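Local coordinates for protein purine nucleoside phosphorylase YlmD (Geobacillus stearothermophilus, PDB 6T1B) that catalyses the phosphorolysis of adenosine, inosine and S-methyl-5'-thioadenosine to ribose 1-phosphates and free bases, and also deaminates adenosine, at residues P3-R11 / H236-T244. Residues are numbered along the deposited sequence; the frame is centred on the assembly and turned at random.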
# COMPACT_ATOMS: atom_id res chain seq x y z
N PRO A 3 10.80 -6.19 -16.76
CA PRO A 3 9.33 -6.20 -16.62
C PRO A 3 8.93 -5.79 -15.22
O PRO A 3 9.63 -6.12 -14.26
CB PRO A 3 8.97 -7.66 -16.88
CG PRO A 3 10.14 -8.41 -16.32
CD PRO A 3 11.37 -7.54 -16.56
N ASP A 4 7.81 -5.08 -15.08
CA ASP A 4 7.45 -4.55 -13.78
C ASP A 4 7.17 -5.68 -12.80
O ASP A 4 6.72 -6.76 -13.19
CB ASP A 4 6.23 -3.63 -13.88
CG ASP A 4 6.15 -2.65 -12.72
OD1 ASP A 4 5.41 -2.92 -11.76
OD2 ASP A 4 6.87 -1.62 -12.78
N ILE A 5 7.46 -5.44 -11.53
CA ILE A 5 7.20 -6.45 -10.52
C ILE A 5 5.71 -6.69 -10.32
O ILE A 5 5.33 -7.74 -9.78
CB ILE A 5 7.90 -6.15 -9.19
CG1 ILE A 5 7.55 -4.75 -8.71
CG2 ILE A 5 9.40 -6.24 -9.34
CD1 ILE A 5 7.51 -4.65 -7.21
N PHE A 6 4.85 -5.74 -10.71
CA PHE A 6 3.40 -5.91 -10.65
C PHE A 6 2.88 -6.17 -12.05
O PHE A 6 2.97 -5.31 -12.93
CB PHE A 6 2.73 -4.69 -10.02
CG PHE A 6 2.87 -4.66 -8.54
CD1 PHE A 6 4.03 -4.20 -7.95
CD2 PHE A 6 1.85 -5.14 -7.73
CE1 PHE A 6 4.18 -4.22 -6.58
CE2 PHE A 6 1.99 -5.15 -6.36
CZ PHE A 6 3.14 -4.68 -5.79
N GLN A 7 2.37 -7.39 -12.27
CA GLN A 7 2.05 -7.89 -13.59
C GLN A 7 0.56 -8.14 -13.72
O GLN A 7 -0.08 -8.67 -12.80
CB GLN A 7 2.79 -9.20 -13.86
CG GLN A 7 4.28 -9.13 -13.62
CD GLN A 7 4.95 -10.48 -13.76
OE1 GLN A 7 5.74 -10.88 -12.90
NE2 GLN A 7 4.64 -11.19 -14.84
N GLN A 8 -0.00 -7.76 -14.86
CA GLN A 8 -1.44 -7.81 -15.07
C GLN A 8 -1.93 -9.25 -15.06
O GLN A 8 -1.37 -10.11 -15.75
CB GLN A 8 -1.76 -7.17 -16.42
CG GLN A 8 -3.22 -7.23 -16.83
CD GLN A 8 -4.05 -6.17 -16.14
OE1 GLN A 8 -3.78 -4.98 -16.26
NE2 GLN A 8 -5.05 -6.60 -15.39
N GLU A 9 -3.00 -9.49 -14.31
CA GLU A 9 -3.67 -10.78 -14.30
C GLU A 9 -4.84 -10.76 -15.29
O GLU A 9 -5.10 -9.77 -15.98
CB GLU A 9 -4.12 -11.10 -12.88
CG GLU A 9 -2.97 -11.45 -11.97
CD GLU A 9 -2.45 -12.85 -12.19
OE1 GLU A 9 -3.26 -13.73 -12.55
OE2 GLU A 9 -1.23 -13.07 -12.00
N ALA A 10 -5.57 -11.88 -15.34
CA ALA A 10 -6.64 -12.00 -16.33
C ALA A 10 -7.83 -11.10 -16.02
O ALA A 10 -8.64 -10.84 -16.92
CB ALA A 10 -7.09 -13.46 -16.45
N ARG A 11 -7.96 -10.60 -14.79
CA ARG A 11 -9.02 -9.66 -14.45
C ARG A 11 -8.40 -8.38 -13.92
O ARG A 11 -7.22 -8.10 -14.19
CB ARG A 11 -10.01 -10.31 -13.47
CG ARG A 11 -10.86 -11.44 -14.12
CD ARG A 11 -11.73 -10.91 -15.25
NE ARG A 11 -12.55 -11.94 -15.92
CZ ARG A 11 -12.20 -12.61 -17.02
NH1 ARG A 11 -11.02 -12.40 -17.60
NH2 ARG A 11 -13.03 -13.50 -17.53
N HIS A 236 16.70 -6.90 -1.41
CA HIS A 236 15.42 -7.38 -0.93
C HIS A 236 14.27 -6.41 -1.20
O HIS A 236 13.14 -6.71 -0.81
CB HIS A 236 15.47 -7.64 0.57
CG HIS A 236 16.30 -8.82 0.98
ND1 HIS A 236 16.07 -9.47 2.16
CD2 HIS A 236 17.33 -9.46 0.38
CE1 HIS A 236 16.93 -10.47 2.29
NE2 HIS A 236 17.69 -10.49 1.21
N ILE A 237 14.56 -5.25 -1.80
CA ILE A 237 13.57 -4.20 -2.00
C ILE A 237 13.30 -4.07 -3.49
O ILE A 237 14.21 -3.72 -4.27
CB ILE A 237 14.03 -2.84 -1.45
CG1 ILE A 237 14.32 -2.94 0.05
CG2 ILE A 237 12.96 -1.77 -1.71
CD1 ILE A 237 15.10 -1.74 0.59
N TYR A 238 12.06 -4.34 -3.89
CA TYR A 238 11.62 -4.29 -5.27
C TYR A 238 10.70 -3.10 -5.42
O TYR A 238 9.82 -2.89 -4.58
CB TYR A 238 10.82 -5.56 -5.58
CG TYR A 238 11.62 -6.85 -5.46
CD1 TYR A 238 11.89 -7.39 -4.21
CD2 TYR A 238 12.09 -7.51 -6.58
CE1 TYR A 238 12.63 -8.57 -4.09
CE2 TYR A 238 12.82 -8.69 -6.47
CZ TYR A 238 13.07 -9.21 -5.21
OH TYR A 238 13.80 -10.39 -5.10
N VAL A 239 10.89 -2.31 -6.47
CA VAL A 239 10.14 -1.06 -6.63
C VAL A 239 9.43 -1.09 -7.98
O VAL A 239 10.08 -1.19 -9.03
CB VAL A 239 11.06 0.17 -6.54
CG1 VAL A 239 10.27 1.45 -6.64
CG2 VAL A 239 11.85 0.15 -5.24
N SER A 240 8.11 -0.97 -7.97
CA SER A 240 7.35 -0.80 -9.20
C SER A 240 7.66 0.55 -9.83
O SER A 240 7.74 1.57 -9.13
CB SER A 240 5.86 -0.86 -8.90
OG SER A 240 5.07 -0.70 -10.07
N GLU A 241 7.76 0.58 -11.15
CA GLU A 241 7.92 1.83 -11.88
C GLU A 241 6.58 2.45 -12.29
O GLU A 241 6.57 3.52 -12.92
CB GLU A 241 8.77 1.63 -13.15
CG GLU A 241 10.05 0.82 -12.97
CD GLU A 241 11.21 1.63 -12.46
OE1 GLU A 241 12.36 1.17 -12.60
OE2 GLU A 241 10.97 2.73 -11.91
N ARG A 242 5.47 1.80 -11.98
CA ARG A 242 4.17 2.28 -12.45
C ARG A 242 3.75 3.51 -11.66
O ARG A 242 3.79 3.52 -10.42
CB ARG A 242 3.12 1.19 -12.28
CG ARG A 242 3.37 -0.04 -13.11
CD ARG A 242 2.31 -1.07 -12.79
NE ARG A 242 2.46 -2.31 -13.54
CZ ARG A 242 1.92 -2.54 -14.73
NH1 ARG A 242 1.23 -1.61 -15.35
NH2 ARG A 242 2.11 -3.72 -15.31
N CYS A 243 3.30 4.54 -12.39
CA CYS A 243 2.76 5.77 -11.81
C CYS A 243 1.24 5.74 -11.93
O CYS A 243 0.71 5.59 -13.04
CB CYS A 243 3.28 7.00 -12.56
SG CYS A 243 2.57 8.57 -11.99
N THR A 244 0.55 5.93 -10.79
CA THR A 244 -0.91 5.93 -10.77
C THR A 244 -1.49 7.10 -11.55
O THR A 244 -2.54 6.96 -12.17
CB THR A 244 -1.42 5.97 -9.32
OG1 THR A 244 -0.72 7.00 -8.59
CG2 THR A 244 -1.16 4.69 -8.64
O HOH W 1 9.31 -2.87 -11.47
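Asp4 pushes its carboxylate into the turn at Ser240-Arg242, and both oxygens find donors there. OD1 accepts from Ser240 OG at 2.8 Å and OD2 from the backbone N of Glu241 at 2.9 Å, each on its syn lone pair. What brings the group across is chi1 of -157°, which sets CG roughly opposite the backbone N. Back in its own segment, Phe6 N comes to the anti side of OD1, tilted out of the carboxylate plane, closing an Asx turn, while Ser240 OG accepts from Arg242 N in an ST turn. Arg242 runs extended past the carboxylate, its guanidinium 75° from that plane; NE lies 3.5 Å from Asp4 OD1 in a long salt bridge. Its firmer hold is on Phe6 O, met side-on by NE at 3.1 Å and NH2 at 3.0 Å, while NH1 turns to Glu247. Next to Asp4 in the chain, Ile5 has CG1 between its backbone N and carbonyl carbon (chi1 53°), which brings CD1 against Tyr238 CB (3.8 Å) and Ser240 N; CG2 lies by Tyr238 CB and CD2. Were Asp4 an alanine, Ser240 OG, Glu241 N and Phe6 N would probably lose their acceptor, and Arg242 one of two carboxylate neighbours. The contact ties edge strand 6-8 of one mixed sheet to the chain leaving edge strand 237-239 of another, and its interlocking polar bonds probably fix the turn before Cys243, a ligand of the second, probably structural, zinc.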